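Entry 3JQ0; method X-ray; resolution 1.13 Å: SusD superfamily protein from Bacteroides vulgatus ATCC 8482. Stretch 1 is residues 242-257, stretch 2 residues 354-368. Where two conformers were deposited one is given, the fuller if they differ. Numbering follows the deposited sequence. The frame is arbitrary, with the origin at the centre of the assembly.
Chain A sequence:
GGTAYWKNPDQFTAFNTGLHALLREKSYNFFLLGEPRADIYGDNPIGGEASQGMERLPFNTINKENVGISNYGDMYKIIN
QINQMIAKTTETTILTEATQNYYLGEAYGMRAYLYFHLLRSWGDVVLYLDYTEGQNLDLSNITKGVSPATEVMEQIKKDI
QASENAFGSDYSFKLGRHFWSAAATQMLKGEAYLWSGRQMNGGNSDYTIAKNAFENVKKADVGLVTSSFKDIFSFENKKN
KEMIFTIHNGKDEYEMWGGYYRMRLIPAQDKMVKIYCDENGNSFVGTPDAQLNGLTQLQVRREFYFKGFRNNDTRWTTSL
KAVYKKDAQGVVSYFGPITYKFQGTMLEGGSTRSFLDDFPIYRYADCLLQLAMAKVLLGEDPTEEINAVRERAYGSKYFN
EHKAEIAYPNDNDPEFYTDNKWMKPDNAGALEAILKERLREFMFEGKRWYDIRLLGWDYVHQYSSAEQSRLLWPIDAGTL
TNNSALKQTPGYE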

ATOM      1  N   GLU A 242       7.515 -11.409  -8.079  1.00  8.72           N
ATOM      2  CA  GLU A 242       6.330 -11.001  -7.380  1.00  8.49           C
ATOM      3  C   GLU A 242       5.934  -9.574  -7.699  1.00  7.93           C
ATOM      4  O   GLU A 242       4.773  -9.184  -7.499  1.00  7.84           O
ATOM      5  CB  GLU A 242       6.495 -11.232  -5.907  1.00  9.70           C
ATOM      6  CG  GLU A 242       5.186 -10.954  -5.159  1.00 11.81           C
ATOM      7  CD  GLU A 242       4.898 -11.735  -3.961  1.00  7.62           C
ATOM      8  OE1 GLU A 242       5.642 -12.709  -3.752  1.00 11.55           O
ATOM      9  OE2 GLU A 242       3.892 -11.409  -3.286  1.00  8.37           O
HETATM   10  N   MSE A 243       6.867  -8.758  -8.147  1.00  7.52           N
HETATM   11  CA  MSE A 243       6.589  -7.368  -8.415  1.00  7.53           C
HETATM   12  C   MSE A 243       5.867  -7.148  -9.728  1.00  8.43           C
HETATM   13  O   MSE A 243       6.348  -7.516 -10.796  1.00  9.25           O
HETATM   14  CB  MSE A 243       7.886  -6.569  -8.419  1.00  8.13           C
HETATM   15  CG  MSE A 243       8.670  -6.658  -7.120  1.00  8.35           C
HETATM   16 SE   MSE A 243       7.644  -5.990  -5.615  1.00 10.08          SE
HETATM   17  CE  MSE A 243       8.769  -6.579  -4.237  1.00 13.67           C
ATOM     18  N   ILE A 244       4.666  -6.593  -9.639  1.00  7.92           N
ATOM     19  CA  ILE A 244       3.908  -6.143 -10.795  1.00  7.77           C
ATOM     20  C   ILE A 244       4.246  -4.673 -11.069  1.00  8.12           C
ATOM     21  O   ILE A 244       4.596  -4.329 -12.205  1.00  9.10           O
ATOM     22  CB  ILE A 244       2.377  -6.343 -10.578  1.00  8.05           C
ATOM     23  CG1 ILE A 244       2.035  -7.832 -10.392  1.00  9.62           C
ATOM     24  CG2 ILE A 244       1.603  -5.693 -11.731  1.00  9.31           C
ATOM     25  CD1 ILE A 244       0.718  -8.008  -9.648  1.00 10.29           C
ATOM     26  N   PHE A 245       4.163  -3.840 -10.017  1.00  7.31           N
ATOM     27  CA  PHE A 245       4.594  -2.443 -10.124  1.00  7.61           C
ATOM     28  C   PHE A 245       5.226  -2.098  -8.801  1.00  7.82           C
ATOM     29  O   PHE A 245       4.632  -2.298  -7.741  1.00  7.80           O
ATOM     30  CB  PHE A 245       3.443  -1.503 -10.459  1.00  7.78           C
ATOM     31  CG  PHE A 245       3.855  -0.054 -10.545  1.00  7.79           C
ATOM     32  CD1 PHE A 245       4.952   0.340 -11.343  1.00  8.62           C
ATOM     33  CD2 PHE A 245       3.190   0.938  -9.859  1.00  8.28           C
ATOM     34  CE1 PHE A 245       5.354   1.655 -11.402  1.00 10.51           C
ATOM     35  CE2 PHE A 245       3.590   2.246  -9.933  1.00  8.66           C
ATOM     36  CZ  PHE A 245       4.652   2.617 -10.705  1.00 10.16           C
ATOM     37  N   THR A 246       6.471  -1.661  -8.858  1.00  7.61           N
ATOM     38  CA  THR A 246       7.253  -1.348  -7.672  1.00  8.11           C
ATOM     39  C   THR A 246       7.983  -0.022  -7.872  1.00  8.58           C
ATOM     40  O   THR A 246       8.476   0.249  -8.963  1.00 11.53           O
ATOM     41  CB  THR A 246       8.228  -2.535  -7.379  1.00  8.80           C
ATOM     42  OG1 THR A 246       8.879  -2.287  -6.142  1.00 10.36           O
ATOM     43  CG2 THR A 246       9.243  -2.791  -8.506  1.00 11.70           C
ATOM     44  N   ILE A 247       8.004   0.789  -6.827  1.00  7.40           N
ATOM     45  CA  ILE A 247       8.670   2.089  -6.873  1.00  7.48           C
ATOM     46  C   ILE A 247      10.164   1.880  -6.642  1.00  7.53           C
ATOM     47  O   ILE A 247      10.578   1.395  -5.587  1.00  7.94           O
ATOM     48  CB  ILE A 247       8.139   3.056  -5.815  1.00  8.18           C
ATOM     49  CG1 ILE A 247       6.660   3.308  -5.953  1.00 11.34           C
ATOM     50  CG2 ILE A 247       8.920   4.363  -5.803  1.00  8.64           C
ATOM     51  CD1 ILE A 247       6.216   3.896  -7.187  1.00 12.80           C
ATOM     52  N   HIS A 248      10.983   2.213  -7.642  1.00  7.83           N
ATOM     53  CA  HIS A 248      12.435   2.118  -7.527  1.00  8.30           C
ATOM     54  C   HIS A 248      13.010   3.223  -6.666  1.00  7.69           C
ATOM     55  O   HIS A 248      12.866   4.379  -6.991  1.00  9.12           O
ATOM     56  CB  HIS A 248      13.087   2.170  -8.899  1.00 10.01           C
ATOM     57  CG  HIS A 248      14.595   2.163  -8.817  1.00  9.67           C
ATOM     58  ND1 HIS A 248      15.345   1.065  -8.443  1.00 14.74           N
ATOM     59  CD2 HIS A 248      15.456   3.189  -8.859  1.00 13.02           C
ATOM     60  CE1 HIS A 248      16.622   1.392  -8.445  1.00 14.30           C
ATOM     61  NE2 HIS A 248      16.713   2.682  -8.633  1.00 15.12           N
ATOM     62  N   ASN A 249      13.634   2.826  -5.550  1.00  7.89           N
ATOM     63  CA  ASN A 249      14.443   3.722  -4.734  1.00  7.43           C
ATOM     64  C   ASN A 249      15.893   3.236  -4.832  1.00  7.87           C
ATOM     65  O   ASN A 249      16.167   2.125  -5.275  1.00  8.59           O
ATOM     66  CB  ASN A 249      13.942   3.753  -3.297  1.00  7.74           C
ATOM     67  CG  ASN A 249      12.482   4.128  -3.208  1.00  7.45           C
ATOM     68  OD1 ASN A 249      12.090   5.232  -3.619  1.00  8.02           O
ATOM     69  ND2 ASN A 249      11.651   3.222  -2.684  1.00  7.51           N
ATOM     70  N   GLY A 250      16.827   4.089  -4.447  1.00  9.09           N
ATOM     71  CA  GLY A 250      18.204   3.650  -4.524  1.00  9.74           C
ATOM     72  C   GLY A 250      19.185   4.703  -4.142  1.00 10.88           C
ATOM     73  O   GLY A 250      18.870   5.881  -4.073  1.00 10.88           O
ATOM     74  N   LYS A 251      20.416   4.253  -3.913  1.00 10.97           N
ATOM     75  CA  LYS A 251      21.523   5.117  -3.551  1.00 13.68           C
ATOM     76  C   LYS A 251      21.703   6.206  -4.629  1.00 14.68           C
ATOM     77  O   LYS A 251      21.708   5.942  -5.822  1.00 15.35           O
ATOM     78  CB  LYS A 251      22.787   4.257  -3.427  1.00 15.16           C
ATOM     79  CG  LYS A 251      24.054   4.975  -2.932  1.00 19.81           C
ATOM     80  CD  LYS A 251      25.280   4.051  -3.074  1.00 22.89           C
ATOM     81  CE  LYS A 251      26.616   4.689  -2.693  1.00 27.98           C
ATOM     82  NZ  LYS A 251      27.640   3.651  -2.966  1.00 31.30           N
ATOM     83  N   ASP A 252      21.767   7.450  -4.206  1.00 16.80           N
ATOM     84  CA  ASP A 252      21.988   8.591  -5.108  1.00 19.13           C
ATOM     85  C   ASP A 252      20.850   8.750  -6.103  1.00 19.06           C
ATOM     86  O   ASP A 252      21.022   9.377  -7.169  1.00 21.13           O
ATOM     87  CB  ASP A 252      23.368   8.514  -5.827  1.00 21.13           C
ATOM     88  CG  ASP A 252      24.548   8.473  -4.836  1.00 24.10           C
ATOM     89  OD1 ASP A 252      24.460   9.126  -3.782  1.00 28.82           O
ATOM     90  OD2 ASP A 252      25.531   7.749  -5.104  1.00 31.00           O
ATOM     91  N   GLU A 253      19.670   8.216  -5.768  1.00 16.92           N
ATOM     92  CA  GLU A 253      18.467   8.400  -6.585  1.00 16.21           C
ATOM     93  C   GLU A 253      17.281   8.859  -5.741  1.00 15.74           C
ATOM     94  O   GLU A 253      16.740   9.947  -5.964  1.00 17.48           O
ATOM     95  CB  GLU A 253      18.108   7.133  -7.290  1.00 16.20           C
ATOM     96  CG  GLU A 253      19.105   6.646  -8.311  1.00 17.49           C
ATOM     97  CD  GLU A 253      18.615   5.371  -8.960  1.00 18.35           C
ATOM     98  OE1 GLU A 253      18.833   4.293  -8.339  1.00 20.21           O
ATOM     99  OE2 GLU A 253      18.003   5.461 -10.070  1.00 22.97           O
ATOM    100  N   TYR A 254      16.855   8.053  -4.779  1.00 12.58           N
ATOM    101  CA  TYR A 254      15.781   8.468  -3.884  1.00 11.10           C
ATOM    102  C   TYR A 254      15.788   7.536  -2.690  1.00  9.11           C
ATOM    103  O   TYR A 254      15.932   6.326  -2.842  1.00  9.33           O
ATOM    104  CB  TYR A 254      14.407   8.374  -4.602  1.00 11.98           C
ATOM    105  CG  TYR A 254      13.378   9.279  -4.059  1.00 10.85           C
ATOM    106  CD1 TYR A 254      13.454  10.653  -4.339  1.00 12.19           C
ATOM    107  CD2 TYR A 254      12.271   8.815  -3.351  1.00  9.65           C
ATOM    108  CE1 TYR A 254      12.546  11.540  -3.866  1.00 12.45           C
ATOM    109  CE2 TYR A 254      11.317   9.727  -2.899  1.00 10.13           C
ATOM    110  CZ  TYR A 254      11.465  11.084  -3.162  1.00 11.20           C
ATOM    111  OH  TYR A 254      10.504  11.982  -2.685  1.00 12.98           O
ATOM    112  N   GLU A 255      15.612   8.091  -1.508  1.00  8.49           N
ATOM    113  CA  GLU A 255      15.454   7.255  -0.316  1.00  8.15           C
ATOM    114  C   GLU A 255      14.014   6.762  -0.278  1.00  7.89           C
ATOM    115  O   GLU A 255      13.104   7.482  -0.699  1.00  8.53           O
ATOM    116  CB  GLU A 255      15.766   8.099   0.941  1.00  8.98           C
ATOM    117  CG  GLU A 255      15.760   7.268   2.192  1.00  8.46           C
ATOM    118  CD  GLU A 255      16.068   8.003   3.479  1.00  8.09           C
ATOM    119  OE1 GLU A 255      16.467   9.177   3.445  1.00  8.98           O
ATOM    120  OE2 GLU A 255      15.832   7.365   4.547  1.00  8.20           O
HETATM  121  N   MSE A 256      13.753   5.569   0.237  1.00  7.46           N
HETATM  122  CA  MSE A 256      12.382   5.123   0.302  0.72  7.61           C
HETATM  123  C   MSE A 256      11.513   6.139   1.058  1.00  7.60           C
HETATM  124  O   MSE A 256      11.883   6.656   2.130  1.00  7.49           O
HETATM  125  CB  MSE A 256      12.304   3.732   0.913  0.72  8.24           C
HETATM  126  CG  MSE A 256      10.911   3.165   0.805  0.72  7.94           C
HETATM  127 SE   MSE A 256      10.723   1.323   1.337  0.72  6.18          SE
HETATM  128  CE  MSE A 256       9.449   1.603   2.820  0.72  9.98           C
ATOM    129  N   TRP A 257      10.362   6.465   0.465  1.00  7.23           N
ATOM    130  CA  TRP A 257       9.428   7.432   0.991  1.00  7.71           C
ATOM    131  C   TRP A 257      10.048   8.835   1.166  1.00  7.98           C
ATOM    132  O   TRP A 257       9.567   9.625   1.970  1.00  7.74           O
ATOM    133  CB  TRP A 257       8.766   6.972   2.287  1.00  7.61           C
ATOM    134  CG  TRP A 257       7.885   5.759   2.182  1.00  7.11           C
ATOM    135  CD1 TRP A 257       7.653   4.946   1.118  1.00  7.65           C
ATOM    136  CD2 TRP A 257       7.133   5.219   3.274  1.00  6.64           C
ATOM    137  NE1 TRP A 257       6.819   3.928   1.501  1.00  8.23           N
ATOM    138  CE2 TRP A 257       6.490   4.078   2.812  1.00  6.85           C
ATOM    139  CE3 TRP A 257       6.966   5.600   4.600  1.00  6.84           C
ATOM    140  CZ2 TRP A 257       5.721   3.268   3.635  1.00  7.17           C
ATOM    141  CZ3 TRP A 257       6.186   4.835   5.415  1.00  7.92           C
ATOM    142  CH2 TRP A 257       5.592   3.664   4.937  1.00  8.18           C
ATOM    143  N   SER A 354      20.685   2.247   5.672  1.00  7.53           N
ATOM    144  CA  SER A 354      20.156   3.089   4.615  1.00  8.33           C
ATOM    145  C   SER A 354      18.876   2.475   4.061  1.00  7.37           C
ATOM    146  O   SER A 354      18.890   1.350   3.541  1.00  7.69           O
ATOM    147  CB  SER A 354      21.199   3.244   3.508  1.00  8.71           C
ATOM    148  OG  SER A 354      22.362   3.932   4.003  1.00 10.08           O
ATOM    149  N   PHE A 355      17.774   3.205   4.163  1.00  7.39           N
ATOM    150  CA  PHE A 355      16.449   2.711   3.746  1.00  7.05           C
ATOM    151  C   PHE A 355      16.212   2.979   2.280  1.00  6.83           C
ATOM    152  O   PHE A 355      15.502   3.925   1.888  1.00  7.70           O
ATOM    153  CB  PHE A 355      15.382   3.278   4.694  1.00  7.66           C
ATOM    154  CG  PHE A 355      15.538   2.721   6.078  1.00  7.42           C
ATOM    155  CD1 PHE A 355      15.097   1.445   6.373  1.00  7.91           C
ATOM    156  CD2 PHE A 355      16.199   3.411   7.071  1.00  7.92           C
ATOM    157  CE1 PHE A 355      15.248   0.875   7.616  1.00  8.72           C
ATOM    158  CE2 PHE A 355      16.339   2.859   8.374  1.00  8.50           C
ATOM    159  CZ  PHE A 355      15.875   1.581   8.612  1.00  8.54           C
ATOM    160  N   LEU A 356      16.838   2.105   1.494  1.00  6.79           N
ATOM    161  CA  LEU A 356      16.898   2.220   0.033  1.00  7.09           C
ATOM    162  C   LEU A 356      16.156   1.106  -0.673  1.00  6.66           C
ATOM    163  O   LEU A 356      16.361   0.891  -1.862  1.00  7.67           O
ATOM    164  CB  LEU A 356      18.357   2.275  -0.401  1.00  7.96           C
ATOM    165  CG  LEU A 356      19.158   3.447   0.155  1.00  8.80           C
ATOM    166  CD1 LEU A 356      20.662   3.319  -0.303  1.00 10.56           C
ATOM    167  CD2 LEU A 356      18.605   4.779  -0.269  1.00 10.63           C
ATOM    168  N   ASP A 357      15.266   0.410   0.050  1.00  7.19           N
ATOM    169  CA  ASP A 357      14.449  -0.609  -0.577  1.00  6.79           C
ATOM    170  C   ASP A 357      13.513   0.005  -1.601  1.00  6.45           C
ATOM    171  O   ASP A 357      13.084   1.154  -1.460  1.00  7.00           O
ATOM    172  CB  ASP A 357      13.556  -1.316   0.449  1.00  7.38           C
ATOM    173  CG  ASP A 357      14.341  -2.153   1.401  1.00  7.38           C
ATOM    174  OD1 ASP A 357      15.012  -3.097   0.947  1.00  9.37           O
ATOM    175  OD2 ASP A 357      14.229  -1.875   2.623  1.00  7.74           O
ATOM    176  N   ASP A 358      13.168  -0.787  -2.617  1.00  7.04           N
ATOM    177  CA  ASP A 358      12.037  -0.432  -3.448  1.00  6.50           C
ATOM    178  C   ASP A 358      10.740  -0.518  -2.642  1.00  6.33           C
ATOM    179  O   ASP A 358      10.668  -1.268  -1.675  1.00  7.30           O
ATOM    180  CB  ASP A 358      11.916  -1.384  -4.659  1.00  7.41           C
ATOM    181  CG  ASP A 358      12.993  -1.175  -5.713  1.00  7.36           C
ATOM    182  OD1 ASP A 358      13.796  -0.215  -5.604  1.00  7.83           O
ATOM    183  OD2 ASP A 358      12.981  -2.003  -6.661  1.00  8.44           O
ATOM    184  N   PHE A 359       9.734   0.264  -3.003  1.00  6.38           N
ATOM    185  CA  PHE A 359       8.450   0.244  -2.324  1.00  6.51           C
ATOM    186  C   PHE A 359       7.401  -0.380  -3.220  1.00  6.40           C
ATOM    187  O   PHE A 359       7.015   0.202  -4.232  1.00  6.60           O
ATOM    188  CB  PHE A 359       7.987   1.628  -1.915  1.00  6.78           C
ATOM    189  CG  PHE A 359       6.700   1.623  -1.160  1.00  6.61           C
ATOM    190  CD1 PHE A 359       6.591   0.886   0.012  1.00  7.48           C
ATOM    191  CD2 PHE A 359       5.594   2.285  -1.605  1.00  7.44           C
ATOM    192  CE1 PHE A 359       5.441   0.876   0.740  1.00  7.79           C
ATOM    193  CE2 PHE A 359       4.417   2.270  -0.853  1.00  8.51           C
ATOM    194  CZ  PHE A 359       4.346   1.545   0.321  1.00  8.55           C
ATOM    195  N   PRO A 360       6.958  -1.614  -2.927  1.00  6.62           N
ATOM    196  CA  PRO A 360       5.973  -2.262  -3.819  1.00  6.42           C
ATOM    197  C   PRO A 360       4.644  -1.524  -3.809  1.00  6.45           C
ATOM    198  O   PRO A 360       4.180  -1.102  -2.758  1.00  8.00           O
ATOM    199  CB  PRO A 360       5.813  -3.662  -3.205  1.00  6.82           C
ATOM    200  CG  PRO A 360       7.011  -3.871  -2.320  1.00 11.64           C
ATOM    201  CD  PRO A 360       7.344  -2.491  -1.802  1.00  7.48           C
ATOM    202  N   ILE A 361       4.039  -1.416  -4.982  1.00  6.65           N
ATOM    203  CA  ILE A 361       2.670  -0.901  -5.168  1.00  6.61           C
ATOM    204  C   ILE A 361       1.728  -2.059  -5.402  1.00  6.40           C
ATOM    205  O   ILE A 361       0.704  -2.222  -4.719  1.00  6.70           O
ATOM    206  CB  ILE A 361       2.595   0.172  -6.273  1.00  7.50           C
ATOM    207  CG1 ILE A 361       3.463   1.391  -5.928  1.00  7.77           C
ATOM    208  CG2 ILE A 361       1.151   0.549  -6.565  1.00  7.87           C
ATOM    209  CD1 ILE A 361       3.004   2.169  -4.740  1.00  9.62           C
ATOM    210  N   TYR A 362       2.037  -2.864  -6.416  1.00  6.40           N
ATOM    211  CA  TYR A 362       1.265  -4.082  -6.725  1.00  6.59           C
ATOM    212  C   TYR A 362       2.168  -5.293  -6.738  1.00  6.45           C
ATOM    213  O   TYR A 362       3.108  -5.338  -7.560  1.00  7.98           O
ATOM    214  CB  TYR A 362       0.535  -3.974  -8.056  1.00  6.82           C
ATOM    215  CG  TYR A 362      -0.555  -2.931  -8.142  1.00  6.48           C
ATOM    216  CD1 TYR A 362      -1.545  -2.836  -7.152  1.00  7.42           C
ATOM    217  CD2 TYR A 362      -0.630  -2.076  -9.213  1.00  7.39           C
ATOM    218  CE1 TYR A 362      -2.593  -1.950  -7.277  1.00  7.26           C
ATOM    219  CE2 TYR A 362      -1.689  -1.169  -9.341  1.00  7.69           C
ATOM    220  CZ  TYR A 362      -2.669  -1.101  -8.355  1.00  7.32           C
ATOM    221  OH  TYR A 362      -3.707  -0.206  -8.538  1.00  8.15           O
ATOM    222  N   ARG A 363       1.851  -6.260  -5.878  1.00  7.45           N
ATOM    223  CA  ARG A 363       2.533  -7.544  -5.762  1.00  8.45           C
ATOM    224  C   ARG A 363       1.643  -8.677  -6.171  1.00  7.14           C
ATOM    225  O   ARG A 363       0.404  -8.569  -6.028  1.00  6.88           O
ATOM    226  CB  ARG A 363       2.930  -7.803  -4.193  1.00  9.42           C
ATOM    227  CG  ARG A 363       4.006  -6.950  -3.690  1.00 11.04           C
ATOM    228  CD  ARG A 363       4.649  -7.471  -2.536  1.00  7.91           C
ATOM    229  NE  ARG A 363       3.963  -7.378  -1.259  1.00  6.13           N
ATOM    230  CZ  ARG A 363       3.550  -8.410  -0.548  1.00  5.97           C
ATOM    231  NH1 ARG A 363       3.484  -9.647  -1.006  1.00  6.58           N
ATOM    232  NH2 ARG A 363       3.172  -8.179   0.699  1.00  6.56           N
ATOM    233  N   TYR A 364       2.213  -9.816  -6.567  1.00  7.24           N
ATOM    234  CA  TYR A 364       1.385 -10.933  -6.960  1.00  7.00           C
ATOM    235  C   TYR A 364       0.472 -11.439  -5.808  1.00  7.09           C
ATOM    236  O   TYR A 364      -0.657 -11.841  -6.081  1.00  7.24           O
ATOM    237  CB  TYR A 364       2.207 -12.061  -7.552  1.00  8.11           C
ATOM    238  CG  TYR A 364       1.367 -13.116  -8.216  1.00  8.02           C
ATOM    239  CD1 TYR A 364       0.657 -12.831  -9.357  1.00  9.79           C
ATOM    240  CD2 TYR A 364       1.266 -14.404  -7.722  1.00  9.23           C
ATOM    241  CE1 TYR A 364      -0.123 -13.791  -9.972  1.00 11.32           C
ATOM    242  CE2 TYR A 364       0.509 -15.373  -8.342  1.00  9.74           C
ATOM    243  CZ  TYR A 364      -0.188 -15.066  -9.469  1.00 10.39           C
ATOM    244  OH  TYR A 364      -0.981 -15.982 -10.115  1.00 12.76           O
ATOM    245  N   ALA A 365       0.909 -11.392  -4.545  1.00  6.96           N
ATOM    246  CA  ALA A 365      -0.004 -11.800  -3.468  1.00  6.75           C
ATOM    247  C   ALA A 365      -1.249 -10.915  -3.461  1.00  6.31           C
ATOM    248  O   ALA A 365      -2.316 -11.350  -3.027  1.00  7.27           O
ATOM    249  CB  ALA A 365       0.672 -11.776  -2.110  1.00  7.21           C
ATOM    250  N   ASP A 366      -1.089  -9.636  -3.832  1.00  6.33           N
ATOM    251  CA  ASP A 366      -2.221  -8.684  -3.901  1.00  6.67           C
ATOM    252  C   ASP A 366      -3.180  -9.133  -4.996  1.00  6.68           C
ATOM    253  O   ASP A 366      -4.391  -9.189  -4.766  1.00  7.49           O
ATOM    254  CB  ASP A 366      -1.624  -7.274  -4.142  1.00  7.00           C
ATOM    255  CG  ASP A 366      -2.567  -6.115  -3.945  1.00  6.97           C
ATOM    256  OD1 ASP A 366      -3.711  -6.319  -3.490  1.00  7.46           O
ATOM    257  OD2 ASP A 366      -2.099  -4.993  -4.213  1.00  8.14           O
ATOM    258  N   CYS A 367      -2.655  -9.488  -6.171  1.00  6.69           N
ATOM    259  CA  CYS A 367      -3.489 -10.064  -7.231  1.00  7.20           C
ATOM    260  C   CYS A 367      -4.312 -11.229  -6.655  1.00  6.94           C
ATOM    261  O   CYS A 367      -5.507 -11.302  -6.834  1.00  7.32           O
ATOM    262  CB  CYS A 367      -2.580 -10.505  -8.382  1.00  7.60           C
ATOM    263  SG  CYS A 367      -3.435 -11.427  -9.678  1.00  9.80           S
ATOM    264  N   LEU A 368      -3.644 -12.183  -6.035  1.00  6.84           N
ATOM    265  CA  LEU A 368      -4.348 -13.369  -5.552  1.00  6.77           C
ATOM    266  C   LEU A 368      -5.436 -13.034  -4.534  1.00  7.07           C
ATOM    267  O   LEU A 368      -6.530 -13.593  -4.598  1.00  7.25           O
ATOM    268  CB  LEU A 368      -3.351 -14.396  -4.958  1.00  7.81           C
ATOM    269  CG  LEU A 368      -2.384 -15.028  -5.947  1.00  8.52           C
ATOM    270  CD1 LEU A 368      -1.502 -16.054  -5.177  1.00 10.83           C
ATOM    271  CD2 LEU A 368      -3.109 -15.668  -7.143  1.00  9.95           C
TER
HETATM  272  O   HOH W   1      11.433  -4.274  -6.358  1.00 10.27           O
HETATM  273  O   HOH W   2      18.151   5.934   4.930  1.00 10.21           O

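Two beta bulges fall within four residues of this antiparallel pairing, and they make single carbonyls serve two amides. Between M243 and F245 the register slips by one, so Y362 O accepts from both I244 N (2.9 Å) and F245 N (3.1 Å). Between F245 and T246 it slips again, and F245 O accepts from I361 N and Y362 N, each at 3.0 Å. Both chains turn a corner here, stretch 1 at I244 and F245, stretch 2 at I361 and Y362; the example illustrates how paired strands can bend together without losing their backbone hydrogen bonds.

Beyond the corner the ladder is conventional. I247 N donates to F359 O (2.8 Å) and F359 N to I247 O (2.9 Å), whereas P360, lacking an amide hydrogen, sits in a non-hydrogen-bonded pair with T246, where none is required. The side chains of I247 and F359 share a face, and I247 CG1 also packs 3.7 Å from I361 CG1. W257 turns its edge to the face of the F359 ring, the planes at 86°, with W257 NE1 3.4 Å from F359 CD1.

At one end, E242 ties the end of the pairing to the helix. Its carboxylate oxygen OE2 forms a salt bridge with R363 NH1 (2.9 Å) and accepts from A365 N (3.2 Å), while E242 O accepts from Y364 N (2.8 Å). These amides belong to the first turn of the helix that R363 precedes as N-cap residue, where no earlier turn supplies carbonyl partners.

Past the strands, side chains replace the backbone ladder: N249 N donates to D358 OD1 (3.0 Å), and N249 ND2 to D357 O (2.8 Å). A water bridges T246 OG1 (3.2 Å) and D358 OD2 (2.8 Å). Farther on, M256 N reaches F355 O at 2.9 Å, and L356 packs its CD1 3.9 Å from K251 CB.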